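Long-range contacts in Isomerase/lactonizing enzyme (Agrobacterium fabrum str. C58, PDB 2NQL), which is an enzyme of the enolase superfamily, related to mandelate racemase and muconate lactonizing enzymes, and carries a sodium ion at a carboxylate site in its barrel domain: residues R51-V55 against W66-I72; Y102-Y106 against Y119-L123; N2-V8 against V90-S96; A172-Q176 against L201-L205. All blocks are in the same frame, centred on the assembly; numbering follows the deposited sequence.

Contact 1: residues R51-V55 against W66-I72; sequences RSVLV and WGETYGI
L54 lies alongside the stem of E68, its CD2 3.7 Å from CG, the two side chains pointing the same way from an antiparallel beta hairpin. Strands 50-59 and 64-70 form this hairpin in the N-terminal domain of the enolase-type fold; strand 5-15 flanks 50-59 on its other edge. V53 pairs with T69 and V55 with G67 as hydrogen-bonded pairs, each through two backbone bonds; the one from V55 N to G67 O measures 2.8 Å. On the face opposite L54 and E68, V53 CB meets T69 CG2 at 4.0 Å, and T69 OG1 bonds to G291 O in the barrel domain. E68 is extended, with CG anti to its backbone N (chi1 -168°), which brings OE2 to S52 OG at 2.6 Å. The hydroxyl donates to the anti lone pair of OE2, and A320 N donates to the same buried oxygen. W66 turns the edge of its ring to L54, CZ3 touching CB. Where the pairing fades, a water links R51 O to G71 N. R51, bent at chi3, turns the edge of its guanidinium to G71: NE donates to G71 O at 2.8 Å, and NH2 reaches I72 O at 3.0 Å from well above that carbonyl's plane.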
loop_
_atom_site.group_PDB
_atom_site.type_symbol
_atom_site.label_atom_id
_atom_site.label_comp_id
_atom_site.label_asym_id
_atom_site.label_seq_id
_atom_site.Cartn_x
_atom_site.Cartn_y
_atom_site.Cartn_z
ATOM N N ARG A 51 -6.342 6.043 -18.835
ATOM C CA ARG A 51 -4.904 6.381 -18.706
ATOM C C ARG A 51 -4.191 5.193 -18.081
ATOM O O ARG A 51 -4.729 4.554 -17.180
ATOM C CB ARG A 51 -4.708 7.632 -17.821
ATOM C CG ARG A 51 -3.250 8.165 -17.782
ATOM C CD ARG A 51 -3.202 9.572 -17.176
ATOM N NE ARG A 51 -3.786 9.661 -15.845
ATOM C CZ ARG A 51 -4.114 10.817 -15.264
ATOM N NH1 ARG A 51 -3.948 11.984 -15.910
ATOM N NH2 ARG A 51 -4.638 10.794 -14.056
ATOM N N SER A 52 -2.996 4.893 -18.563
ATOM C CA SER A 52 -2.190 3.881 -17.889
ATOM C C SER A 52 -0.742 4.329 -17.964
ATOM O O SER A 52 -0.398 5.247 -18.723
ATOM C CB SER A 52 -2.357 2.505 -18.551
ATOM O OG SER A 52 -1.956 2.537 -19.903
ATOM N N VAL A 53 0.106 3.670 -17.177
ATOM C CA VAL A 53 1.536 3.977 -17.190
ATOM C C VAL A 53 2.253 2.882 -17.940
ATOM O O VAL A 53 2.062 1.711 -17.625
ATOM C CB VAL A 53 2.112 4.062 -15.733
ATOM C CG1 VAL A 53 3.687 4.036 -15.753
ATOM C CG2 VAL A 53 1.601 5.336 -15.043
ATOM N N LEU A 54 3.081 3.263 -18.908
ATOM C CA LEU A 54 3.855 2.305 -19.699
ATOM C C LEU A 54 5.337 2.440 -19.370
ATOM O O LEU A 54 5.820 3.558 -19.136
ATOM C CB LEU A 54 3.656 2.584 -21.197
ATOM C CG LEU A 54 2.295 2.128 -21.742
ATOM C CD1 LEU A 54 2.014 2.851 -23.052
ATOM C CD2 LEU A 54 2.364 0.632 -21.982
ATOM N N VAL A 55 6.060 1.320 -19.386
ATOM C CA VAL A 55 7.529 1.363 -19.181
ATOM C C VAL A 55 8.224 0.717 -20.376
ATOM O O VAL A 55 7.864 -0.387 -20.759
ATOM C CB VAL A 55 7.943 0.623 -17.872
ATOM C CG1 VAL A 55 9.470 0.477 -17.796
ATOM C CG2 VAL A 55 7.447 1.412 -16.656
ATOM N N TRP A 66 8.540 -4.093 -22.843
ATOM C CA TRP A 66 7.499 -3.178 -22.384
ATOM C C TRP A 66 6.744 -3.737 -21.190
ATOM O O TRP A 66 6.440 -4.951 -21.120
ATOM C CB TRP A 66 6.493 -2.869 -23.513
ATOM C CG TRP A 66 7.031 -1.924 -24.569
ATOM C CD1 TRP A 66 7.693 -2.264 -25.727
ATOM C CD2 TRP A 66 6.900 -0.500 -24.586
ATOM N NE1 TRP A 66 7.984 -1.139 -26.447
ATOM C CE2 TRP A 66 7.524 -0.040 -25.769
ATOM C CE3 TRP A 66 6.339 0.443 -23.698
ATOM C CZ2 TRP A 66 7.570 1.318 -26.113
ATOM C CZ3 TRP A 66 6.395 1.803 -24.043
ATOM C CH2 TRP A 66 7.004 2.222 -25.227
ATOM N N GLY A 67 6.424 -2.845 -20.245
ATOM C CA GLY A 67 5.563 -3.193 -19.137
ATOM C C GLY A 67 4.504 -2.109 -18.978
ATOM O O GLY A 67 4.579 -1.063 -19.626
ATOM N N GLU A 68 3.546 -2.351 -18.090
ATOM C CA GLU A 68 2.431 -1.419 -17.900
ATOM C C GLU A 68 1.810 -1.631 -16.524
ATOM O O GLU A 68 1.823 -2.743 -15.997
ATOM C CB GLU A 68 1.379 -1.647 -19.010
ATOM C CG GLU A 68 0.279 -0.548 -19.120
ATOM C CD GLU A 68 -0.867 -0.933 -20.067
ATOM O OE1 GLU A 68 -0.958 -2.114 -20.473
ATOM O OE2 GLU A 68 -1.706 -0.049 -20.354
ATOM N N THR A 69 1.264 -0.564 -15.943
ATOM C CA THR A 69 0.502 -0.678 -14.713
ATOM C C THR A 69 -0.588 0.402 -14.740
ATOM O O THR A 69 -0.713 1.127 -15.721
ATOM C CB THR A 69 1.428 -0.528 -13.448
ATOM O OG1 THR A 69 0.686 -0.782 -12.258
ATOM C CG2 THR A 69 2.120 0.853 -13.389
ATOM N N TYR A 70 -1.346 0.483 -13.660
ATOM C CA TYR A 70 -2.404 1.470 -13.503
ATOM C C TYR A 70 -1.830 2.860 -13.623
ATOM O O TYR A 70 -0.758 3.164 -13.098
ATOM C CB TYR A 70 -3.082 1.315 -12.148
ATOM C CG TYR A 70 -4.199 0.295 -12.152
ATOM C CD1 TYR A 70 -3.950 -1.051 -12.456
ATOM C CD2 TYR A 70 -5.515 0.676 -11.864
ATOM C CE1 TYR A 70 -4.991 -1.995 -12.458
ATOM C CE2 TYR A 70 -6.559 -0.269 -11.856
ATOM C CZ TYR A 70 -6.279 -1.594 -12.159
ATOM O OH TYR A 70 -7.291 -2.539 -12.144
ATOM N N GLY A 71 -2.545 3.693 -14.355
ATOM C CA GLY A 71 -2.226 5.102 -14.429
ATOM C C GLY A 71 -3.450 5.989 -14.367
ATOM O O GLY A 71 -3.313 7.183 -14.577
ATOM N N ILE A 72 -4.624 5.431 -14.062
ATOM C CA ILE A 72 -5.848 6.252 -13.993
ATOM C C ILE A 72 -5.795 7.406 -12.986
ATOM O O ILE A 72 -6.327 8.502 -13.238
ATOM C CB ILE A 72 -7.149 5.437 -13.790
ATOM C CG1 ILE A 72 -7.009 4.397 -12.668
ATOM C CG2 ILE A 72 -7.600 4.805 -15.129
ATOM C CD1 ILE A 72 -8.348 3.977 -12.096
HETATM O O HOH W 1 -4.962 2.623 -15.314
#

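Contact 2: residues Y102-Y106 against Y119-L123; sequences YDDLY and YVDAL
Segments 102-106 and 119-123 are helical and run nearly antiparallel, at 156°, with their axes 10.7 Å apart at closest approach. L123 reaches between them and forks against three residues. Its CD2 packs on L105 CB at 3.5 Å, the two leucines sliding past each other in opposite directions. Its CD1 sits 3.6 Å from Y102 CE1 and also reaches the edge of the Y106 ring and that residue's CB. Both tyrosines hold CG anti to the backbone N (chi1 172° in Y102), which carries their rings across toward V120; V120 CG2 comes to the edge of the Y106 ring, 4.1 Å from CE1. The hydroxyls find partners beyond the pair: Y102 OH is hydrogen-bonded to N297 ND2 and Y106 OH to E246 of the second subunit. Y119 reaches to the facing helix: its OH donates to L105 O at 2.7 Å, the donor standing 34° out of the carbonyl plane, the acceptor in the plane of the ring. A buried phenol thus finds its acceptor on that helix's backbone. This is an antiparallel helix pair of the helical part of the enolase-type N-terminal domain, in which helix 117-138 also packs against the sheet, on V55.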
loop_
_atom_site.group_PDB
_atom_site.type_symbol
_atom_site.label_atom_id
_atom_site.label_comp_id
_atom_site.label_asym_id
_atom_site.label_seq_id
_atom_site.Cartn_x
_atom_site.Cartn_y
_atom_site.Cartn_z
ATOM N N TYR A 102 12.662 -8.602 -9.069
ATOM C CA TYR A 102 11.426 -8.265 -8.356
ATOM C C TYR A 102 11.585 -8.359 -6.829
ATOM O O TYR A 102 11.229 -7.425 -6.087
ATOM C CB TYR A 102 10.221 -9.127 -8.812
ATOM C CG TYR A 102 9.045 -8.873 -7.907
ATOM C CD1 TYR A 102 8.218 -7.746 -8.094
ATOM C CD2 TYR A 102 8.810 -9.692 -6.800
ATOM C CE1 TYR A 102 7.148 -7.488 -7.210
ATOM C CE2 TYR A 102 7.765 -9.438 -5.904
ATOM C CZ TYR A 102 6.940 -8.340 -6.103
ATOM O OH TYR A 102 5.919 -8.126 -5.204
ATOM N N ASP A 103 12.101 -9.495 -6.360
ATOM C CA ASP A 103 12.217 -9.743 -4.923
ATOM C C ASP A 103 13.166 -8.741 -4.278
ATOM O O ASP A 103 12.879 -8.256 -3.179
ATOM C CB ASP A 103 12.699 -11.177 -4.648
ATOM C CG ASP A 103 11.595 -12.214 -4.805
ATOM O OD1 ASP A 103 10.398 -11.855 -4.743
ATOM O OD2 ASP A 103 11.930 -13.420 -4.978
ATOM N N ASP A 104 14.267 -8.412 -4.959
ATOM C CA ASP A 104 15.171 -7.358 -4.462
ATOM C C ASP A 104 14.510 -5.987 -4.346
ATOM O O ASP A 104 14.697 -5.291 -3.345
ATOM C CB ASP A 104 16.426 -7.255 -5.324
ATOM C CG ASP A 104 17.392 -8.426 -5.097
ATOM O OD1 ASP A 104 17.163 -9.225 -4.161
ATOM O OD2 ASP A 104 18.344 -8.545 -5.882
ATOM N N LEU A 105 13.736 -5.609 -5.366
ATOM C CA LEU A 105 13.050 -4.309 -5.353
ATOM C C LEU A 105 11.997 -4.269 -4.277
ATOM O O LEU A 105 11.876 -3.259 -3.566
ATOM C CB LEU A 105 12.424 -3.993 -6.740
ATOM C CG LEU A 105 13.375 -3.921 -7.934
ATOM C CD1 LEU A 105 12.592 -3.621 -9.241
ATOM C CD2 LEU A 105 14.481 -2.907 -7.719
ATOM N N TYR A 106 11.225 -5.351 -4.156
ATOM C CA TYR A 106 10.228 -5.465 -3.099
ATOM C C TYR A 106 10.853 -5.293 -1.719
ATOM O O TYR A 106 10.352 -4.530 -0.868
ATOM C CB TYR A 106 9.483 -6.799 -3.197
ATOM C CG TYR A 106 8.366 -6.947 -2.203
ATOM C CD1 TYR A 106 7.115 -6.371 -2.431
ATOM C CD2 TYR A 106 8.542 -7.701 -1.033
ATOM C CE1 TYR A 106 6.073 -6.534 -1.499
ATOM C CE2 TYR A 106 7.528 -7.840 -0.103
ATOM C CZ TYR A 106 6.299 -7.282 -0.333
ATOM O OH TYR A 106 5.316 -7.468 0.599
ATOM N N TYR A 119 3.486 1.168 -4.824
ATOM C CA TYR A 119 4.811 0.561 -4.885
ATOM C C TYR A 119 4.782 -0.727 -5.711
ATOM O O TYR A 119 5.587 -0.874 -6.631
ATOM C CB TYR A 119 5.359 0.253 -3.490
ATOM C CG TYR A 119 6.850 -0.026 -3.510
ATOM C CD1 TYR A 119 7.749 0.985 -3.776
ATOM C CD2 TYR A 119 7.356 -1.319 -3.235
ATOM C CE1 TYR A 119 9.139 0.751 -3.776
ATOM C CE2 TYR A 119 8.748 -1.575 -3.250
ATOM C CZ TYR A 119 9.624 -0.528 -3.504
ATOM O OH TYR A 119 10.991 -0.702 -3.522
ATOM N N VAL A 120 3.828 -1.608 -5.413
ATOM C CA VAL A 120 3.703 -2.835 -6.194
ATOM C C VAL A 120 3.189 -2.585 -7.611
ATOM O O VAL A 120 3.587 -3.294 -8.529
ATOM C CB VAL A 120 3.051 -4.032 -5.432
ATOM C CG1 VAL A 120 3.006 -5.337 -6.318
ATOM C CG2 VAL A 120 3.884 -4.346 -4.162
ATOM N N ASP A 121 2.377 -1.539 -7.813
ATOM C CA ASP A 121 2.001 -1.153 -9.192
ATOM C C ASP A 121 3.290 -0.923 -9.992
ATOM O O ASP A 121 3.452 -1.435 -11.114
ATOM C CB ASP A 121 1.203 0.163 -9.221
ATOM C CG ASP A 121 -0.276 -0.002 -8.915
ATOM O OD1 ASP A 121 -0.780 -1.127 -8.733
ATOM O OD2 ASP A 121 -0.928 1.073 -8.813
ATOM N N ALA A 122 4.205 -0.149 -9.406
ATOM C CA ALA A 122 5.466 0.178 -10.066
ATOM C C ALA A 122 6.288 -1.069 -10.357
ATOM O O ALA A 122 6.820 -1.217 -11.466
ATOM C CB ALA A 122 6.283 1.192 -9.241
ATOM N N LEU A 123 6.385 -1.949 -9.362
ATOM C CA LEU A 123 7.120 -3.200 -9.509
ATOM C C LEU A 123 6.506 -4.069 -10.591
ATOM O O LEU A 123 7.228 -4.730 -11.322
ATOM C CB LEU A 123 7.205 -3.960 -8.205
ATOM C CG LEU A 123 7.873 -3.275 -6.989
ATOM C CD1 LEU A 123 7.997 -4.283 -5.813
ATOM C CD2 LEU A 123 9.233 -2.658 -7.360
#

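Contact 3: residues N2-V8 against V90-S96; sequences NSPIATV and VIGRDAS
A type II beta turn, V90 to R93, docks against the start of strand 5-15, the chain's first strand in the enolase-type N-terminal domain. Its segment links helix 75-90 to helix 98-109, and two backbone bonds tie it to I5. I5 N donates to R93 O at 2.7 Å, nearly along the C=O axis, while G92 N returns a bond to I5 O at 2.9 Å. With positive phi (92°), G92 occupies the third place of the turn, where a side chain would jam against the preceding carbonyl.

I5 is the main apolar wedge: its CG1 meets V90 CG1 at 3.9 Å, and I5 also packs on L130 and I133 of helix 117-138. V8 CG2 reaches I91 CG1 at 4.2 Å, obliquely. I91 itself lies along the strand's backbone, CG1 3.6 Å from A6 O, beside the classic bulge in which A6 and T7 both face T58.

Toward the N-terminus the contact turns polar and watery. One water bridges N2 O and D94 OD2; another links S3 O with A95 N. N2 lays its amide over the A95-S96 backbone, with ND2 held by E137. D94 closes an Asx turn: with CG set between the backbone N and the carbonyl carbon (chi1 67°), OD1 takes S96 N at 2.9 Å from above the carboxylate plane and S96 OG at 2.7 Å on the syn side.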
loop_
_atom_site.group_PDB
_atom_site.type_symbol
_atom_site.label_atom_id
_atom_site.label_comp_id
_atom_site.label_asym_id
_atom_site.label_seq_id
_atom_site.Cartn_x
_atom_site.Cartn_y
_atom_site.Cartn_z
ATOM N N ASN A 2 21.968 -12.874 -21.662
ATOM C CA ASN A 2 21.162 -11.825 -21.038
ATOM C C ASN A 2 21.992 -10.575 -20.886
ATOM O O ASN A 2 22.976 -10.561 -20.139
ATOM C CB ASN A 2 20.597 -12.296 -19.702
ATOM C CG ASN A 2 19.687 -13.502 -19.846
ATOM O OD1 ASN A 2 20.014 -14.597 -19.381
ATOM N ND2 ASN A 2 18.532 -13.310 -20.483
ATOM N N SER A 3 21.631 -9.550 -21.645
ATOM C CA SER A 3 22.354 -8.278 -21.665
ATOM C C SER A 3 21.839 -7.371 -20.530
ATOM O O SER A 3 20.635 -7.327 -20.292
ATOM C CB SER A 3 22.139 -7.605 -23.013
ATOM O OG SER A 3 22.695 -6.297 -23.084
ATOM N N PRO A 4 22.750 -6.665 -19.818
ATOM C CA PRO A 4 22.299 -5.782 -18.724
ATOM C C PRO A 4 21.308 -4.728 -19.184
ATOM O O PRO A 4 21.387 -4.252 -20.318
ATOM C CB PRO A 4 23.585 -5.107 -18.243
ATOM C CG PRO A 4 24.683 -6.109 -18.659
ATOM C CD PRO A 4 24.219 -6.655 -19.968
ATOM N N ILE A 5 20.379 -4.375 -18.302
ATOM C CA ILE A 5 19.483 -3.244 -18.566
ATOM C C ILE A 5 20.265 -1.934 -18.671
ATOM O O ILE A 5 21.099 -1.631 -17.805
ATOM C CB ILE A 5 18.372 -3.127 -17.488
ATOM C CG1 ILE A 5 17.599 -4.455 -17.346
ATOM C CG2 ILE A 5 17.491 -1.896 -17.787
ATOM C CD1 ILE A 5 17.192 -5.121 -18.672
ATOM N N ALA A 6 20.000 -1.181 -19.739
ATOM C CA ALA A 6 20.655 0.088 -20.009
ATOM C C ALA A 6 19.763 1.241 -19.539
ATOM O O ALA A 6 20.233 2.152 -18.862
ATOM C CB ALA A 6 20.954 0.228 -21.500
ATOM N N THR A 7 18.481 1.213 -19.925
ATOM C CA THR A 7 17.575 2.344 -19.710
ATOM C C THR A 7 16.171 1.888 -19.294
ATOM O O THR A 7 15.728 0.777 -19.639
ATOM C CB THR A 7 17.470 3.278 -20.957
ATOM O OG1 THR A 7 17.039 2.531 -22.108
ATOM C CG2 THR A 7 18.790 3.979 -21.267
ATOM N N VAL A 8 15.501 2.742 -18.509
ATOM C CA VAL A 8 14.113 2.516 -18.078
ATOM C C VAL A 8 13.405 3.843 -18.325
ATOM O O VAL A 8 13.777 4.875 -17.756
ATOM C CB VAL A 8 14.025 2.101 -16.577
ATOM C CG1 VAL A 8 12.558 1.886 -16.147
ATOM C CG2 VAL A 8 14.852 0.843 -16.287
ATOM N N VAL A 90 17.433 -1.367 -11.191
ATOM C CA VAL A 90 17.225 -2.283 -12.325
ATOM C C VAL A 90 18.354 -2.159 -13.342
ATOM O O VAL A 90 18.838 -3.173 -13.846
ATOM C CB VAL A 90 15.829 -2.061 -12.983
ATOM C CG1 VAL A 90 15.680 -2.944 -14.255
ATOM C CG2 VAL A 90 14.768 -2.414 -11.974
ATOM N N ILE A 91 18.758 -0.925 -13.644
ATOM C CA ILE A 91 19.845 -0.652 -14.578
ATOM C C ILE A 91 21.140 -1.362 -14.125
ATOM O O ILE A 91 21.535 -1.288 -12.946
ATOM C CB ILE A 91 20.048 0.881 -14.754
ATOM C CG1 ILE A 91 18.912 1.490 -15.602
ATOM C CG2 ILE A 91 21.411 1.197 -15.388
ATOM C CD1 ILE A 91 18.692 2.990 -15.368
ATOM N N GLY A 92 21.761 -2.097 -15.046
ATOM C CA GLY A 92 22.924 -2.929 -14.696
ATOM C C GLY A 92 22.594 -4.358 -14.313
ATOM O O GLY A 92 23.452 -5.236 -14.414
ATOM N N ARG A 93 21.346 -4.626 -13.907
ATOM C CA ARG A 93 20.913 -6.004 -13.674
ATOM C C ARG A 93 20.554 -6.577 -15.053
ATOM O O ARG A 93 20.485 -5.835 -16.027
ATOM C CB ARG A 93 19.673 -6.078 -12.765
ATOM C CG ARG A 93 19.842 -5.499 -11.343
ATOM C CD ARG A 93 20.698 -6.401 -10.484
ATOM N NE ARG A 93 20.131 -7.720 -10.164
ATOM C CZ ARG A 93 19.405 -8.008 -9.083
ATOM N NH1 ARG A 93 19.075 -7.052 -8.232
ATOM N NH2 ARG A 93 18.974 -9.253 -8.857
ATOM N N ASP A 94 20.304 -7.876 -15.113
ATOM C CA ASP A 94 19.822 -8.457 -16.359
ATOM C C ASP A 94 18.556 -9.278 -16.147
ATOM O O ASP A 94 18.014 -9.338 -15.031
ATOM C CB ASP A 94 20.927 -9.264 -17.038
ATOM C CG ASP A 94 21.325 -10.505 -16.250
ATOM O OD1 ASP A 94 20.469 -11.182 -15.644
ATOM O OD2 ASP A 94 22.528 -10.817 -16.254
ATOM N N ALA A 95 18.098 -9.922 -17.224
ATOM C CA ALA A 95 16.829 -10.629 -17.213
ATOM C C ALA A 95 16.977 -12.147 -17.090
ATOM O O ALA A 95 16.039 -12.888 -17.372
ATOM C CB ALA A 95 16.000 -10.238 -18.469
ATOM N N SER A 96 18.146 -12.617 -16.642
ATOM C CA SER A 96 18.360 -14.055 -16.395
ATOM C C SER A 96 17.453 -14.654 -15.322
ATOM O O SER A 96 17.129 -15.850 -15.354
ATOM C CB SER A 96 19.834 -14.365 -16.091
ATOM O OG SER A 96 20.245 -13.798 -14.851
HETATM O O HOH W 2 24.510 -9.987 -18.181
HETATM O O HOH W 3 18.841 -9.108 -19.839
#

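Contact 4: residues A172-Q176 against L201-L205; sequences AKYWQ and LRQVL
L205, Q176 and A172 carry this meeting of two helices, whose segments run in roughly the same direction at 38° with axes 10.3 Å apart. L205 has CG anti to its carbonyl carbon (chi1 -59°), and the branched end leans over to the other helix. There CD2 lies 3.7 Å from Q176 CD and 4.0 Å from A172 CB, between residues one helical turn apart. A172 CB also touches L201 CD2 at 3.9 Å, making a small inner apolar patch.

Q176 slides past L205 in the opposite direction, its chain extended, and delivers its amide to the backbone at the C-terminal end of helix 194-205. NE2 donates to L205 O at 2.8 Å in an almost straight bond (172° at the hydrogen), lying in the carbonyl plane on a lone pair; the acceptor is in the amide plane. This fixes the flip of the amide and leaves OE1 turned to a water that also donates to V204 O. A second water joins V204 O to K173 NZ, while K173 CB packs on V204 CG1 at 3.8 Å on the solvent side.

The two are successive helices of the outer layer of the TIM-type (beta/alpha) barrel. Strand 182-186 intervenes between them in the chain; its F183 lies under Q176 and L205, F185 meets L201, and I211 of strand 210-214 backs both leucines.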
loop_
_atom_site.group_PDB
_atom_site.type_symbol
_atom_site.label_atom_id
_atom_site.label_comp_id
_atom_site.label_asym_id
_atom_site.label_seq_id
_atom_site.Cartn_x
_atom_site.Cartn_y
_atom_site.Cartn_z
ATOM N N ALA A 172 -26.320 -8.516 -23.549
ATOM C CA ALA A 172 -25.790 -9.804 -23.106
ATOM C C ALA A 172 -26.133 -10.876 -24.135
ATOM O O ALA A 172 -25.302 -11.731 -24.461
ATOM C CB ALA A 172 -26.347 -10.188 -21.695
ATOM N N LYS A 173 -27.351 -10.809 -24.667
ATOM C CA LYS A 173 -27.797 -11.802 -25.643
ATOM C C LYS A 173 -26.997 -11.679 -26.928
ATOM O O LYS A 173 -26.673 -12.694 -27.558
ATOM C CB LYS A 173 -29.293 -11.627 -25.933
ATOM C CG LYS A 173 -29.933 -12.787 -26.720
ATOM C CD LYS A 173 -31.406 -12.454 -27.029
ATOM C CE LYS A 173 -32.016 -13.433 -28.030
ATOM N NZ LYS A 173 -32.116 -14.811 -27.463
ATOM N N TYR A 174 -26.701 -10.435 -27.322
ATOM C CA TYR A 174 -25.842 -10.172 -28.471
ATOM C C TYR A 174 -24.489 -10.875 -28.323
ATOM O O TYR A 174 -24.004 -11.542 -29.264
ATOM C CB TYR A 174 -25.648 -8.659 -28.654
ATOM C CG TYR A 174 -24.634 -8.312 -29.717
ATOM C CD1 TYR A 174 -24.974 -8.360 -31.073
ATOM C CD2 TYR A 174 -23.320 -7.990 -29.372
ATOM C CE1 TYR A 174 -24.020 -8.060 -32.063
ATOM C CE2 TYR A 174 -22.373 -7.696 -30.342
ATOM C CZ TYR A 174 -22.726 -7.742 -31.671
ATOM O OH TYR A 174 -21.783 -7.449 -32.595
ATOM N N TRP A 175 -23.882 -10.724 -27.144
ATOM C CA TRP A 175 -22.624 -11.405 -26.840
ATOM C C TRP A 175 -22.737 -12.925 -26.760
ATOM O O TRP A 175 -21.831 -13.626 -27.216
ATOM C CB TRP A 175 -21.919 -10.773 -25.611
ATOM C CG TRP A 175 -21.296 -9.461 -26.022
ATOM C CD1 TRP A 175 -21.813 -8.199 -25.836
ATOM C CD2 TRP A 175 -20.104 -9.292 -26.797
ATOM N NE1 TRP A 175 -20.996 -7.265 -26.422
ATOM C CE2 TRP A 175 -19.945 -7.903 -27.023
ATOM C CE3 TRP A 175 -19.140 -10.179 -27.304
ATOM C CZ2 TRP A 175 -18.860 -7.376 -27.744
ATOM C CZ3 TRP A 175 -18.057 -9.651 -28.032
ATOM C CH2 TRP A 175 -17.929 -8.266 -28.234
ATOM N N GLN A 176 -23.855 -13.423 -26.225
ATOM C CA GLN A 176 -24.145 -14.860 -26.239
ATOM C C GLN A 176 -24.163 -15.407 -27.672
ATOM O O GLN A 176 -23.600 -16.476 -27.938
ATOM C CB GLN A 176 -25.473 -15.168 -25.532
ATOM C CG GLN A 176 -25.705 -16.659 -25.260
ATOM C CD GLN A 176 -27.042 -16.932 -24.606
ATOM O OE1 GLN A 176 -28.079 -16.457 -25.072
ATOM N NE2 GLN A 176 -27.028 -17.705 -23.520
ATOM N N LEU A 201 -31.399 -11.377 -16.697
ATOM C CA LEU A 201 -30.306 -12.046 -17.382
ATOM C C LEU A 201 -30.525 -13.553 -17.526
ATOM O O LEU A 201 -30.375 -14.091 -18.629
ATOM C CB LEU A 201 -28.948 -11.713 -16.737
ATOM C CG LEU A 201 -28.503 -10.239 -16.903
ATOM C CD1 LEU A 201 -27.208 -9.967 -16.146
ATOM C CD2 LEU A 201 -28.392 -9.787 -18.382
ATOM N N ARG A 202 -30.931 -14.212 -16.436
ATOM C CA ARG A 202 -31.229 -15.653 -16.445
ATOM C C ARG A 202 -32.351 -16.007 -17.454
ATOM O O ARG A 202 -32.241 -16.995 -18.192
ATOM C CB ARG A 202 -31.599 -16.123 -15.022
ATOM C CG ARG A 202 -31.895 -17.614 -14.866
ATOM C CD ARG A 202 -30.759 -18.480 -15.418
ATOM N NE ARG A 202 -29.576 -18.417 -14.561
ATOM C CZ ARG A 202 -28.335 -18.692 -14.964
ATOM N NH1 ARG A 202 -28.091 -19.012 -16.233
ATOM N NH2 ARG A 202 -27.329 -18.606 -14.100
ATOM N N GLN A 203 -33.398 -15.180 -17.484
ATOM C CA GLN A 203 -34.518 -15.344 -18.416
ATOM C C GLN A 203 -34.070 -15.153 -19.861
ATOM O O GLN A 203 -34.347 -15.995 -20.726
ATOM C CB GLN A 203 -35.634 -14.355 -18.060
ATOM C CG GLN A 203 -36.981 -14.679 -18.670
ATOM C CD GLN A 203 -37.473 -13.572 -19.575
ATOM O OE1 GLN A 203 -36.936 -13.355 -20.665
ATOM N NE2 GLN A 203 -38.501 -12.857 -19.126
ATOM N N VAL A 204 -33.352 -14.057 -20.112
ATOM C CA VAL A 204 -32.805 -13.774 -21.435
ATOM C C VAL A 204 -31.803 -14.832 -21.909
ATOM O O VAL A 204 -31.930 -15.344 -23.029
ATOM C CB VAL A 204 -32.229 -12.336 -21.512
ATOM C CG1 VAL A 204 -31.377 -12.126 -22.782
ATOM C CG2 VAL A 204 -33.372 -11.315 -21.451
ATOM N N LEU A 205 -30.848 -15.198 -21.053
ATOM C CA LEU A 205 -29.724 -16.055 -21.480
ATOM C C LEU A 205 -29.967 -17.558 -21.359
ATOM O O LEU A 205 -29.277 -18.355 -22.003
ATOM C CB LEU A 205 -28.428 -15.676 -20.747
ATOM C CG LEU A 205 -27.970 -14.219 -20.954
ATOM C CD1 LEU A 205 -26.886 -13.846 -19.920
ATOM C CD2 LEU A 205 -27.452 -14.003 -22.381
HETATM O O HOH W 4 -33.679 -14.503 -25.035
HETATM O O HOH W 5 -30.661 -17.074 -24.822
#

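Contacts 1, 2 and 3 belong to the N-terminal domain and touch one another; contact 4 stands apart in the barrel domain, its nearest atoms about 20 Å from contact 1. Contacts 1 and 2 are buried and both reach the second subunit, and T69 OG1 bonds to D121 O between them. Contact 3, partly exposed, on strand 5-15 beside strand 50-59 of contact 1, meets contact 1 through V8 and V55 and contact 2 through the R93–D104 salt bridge. Backbone pairing dominates contact 1, aromatic and leucine packing contact 2. Contacts 3 and 4, more open, each have two bridging waters beside a small apolar core, against one in contact 1.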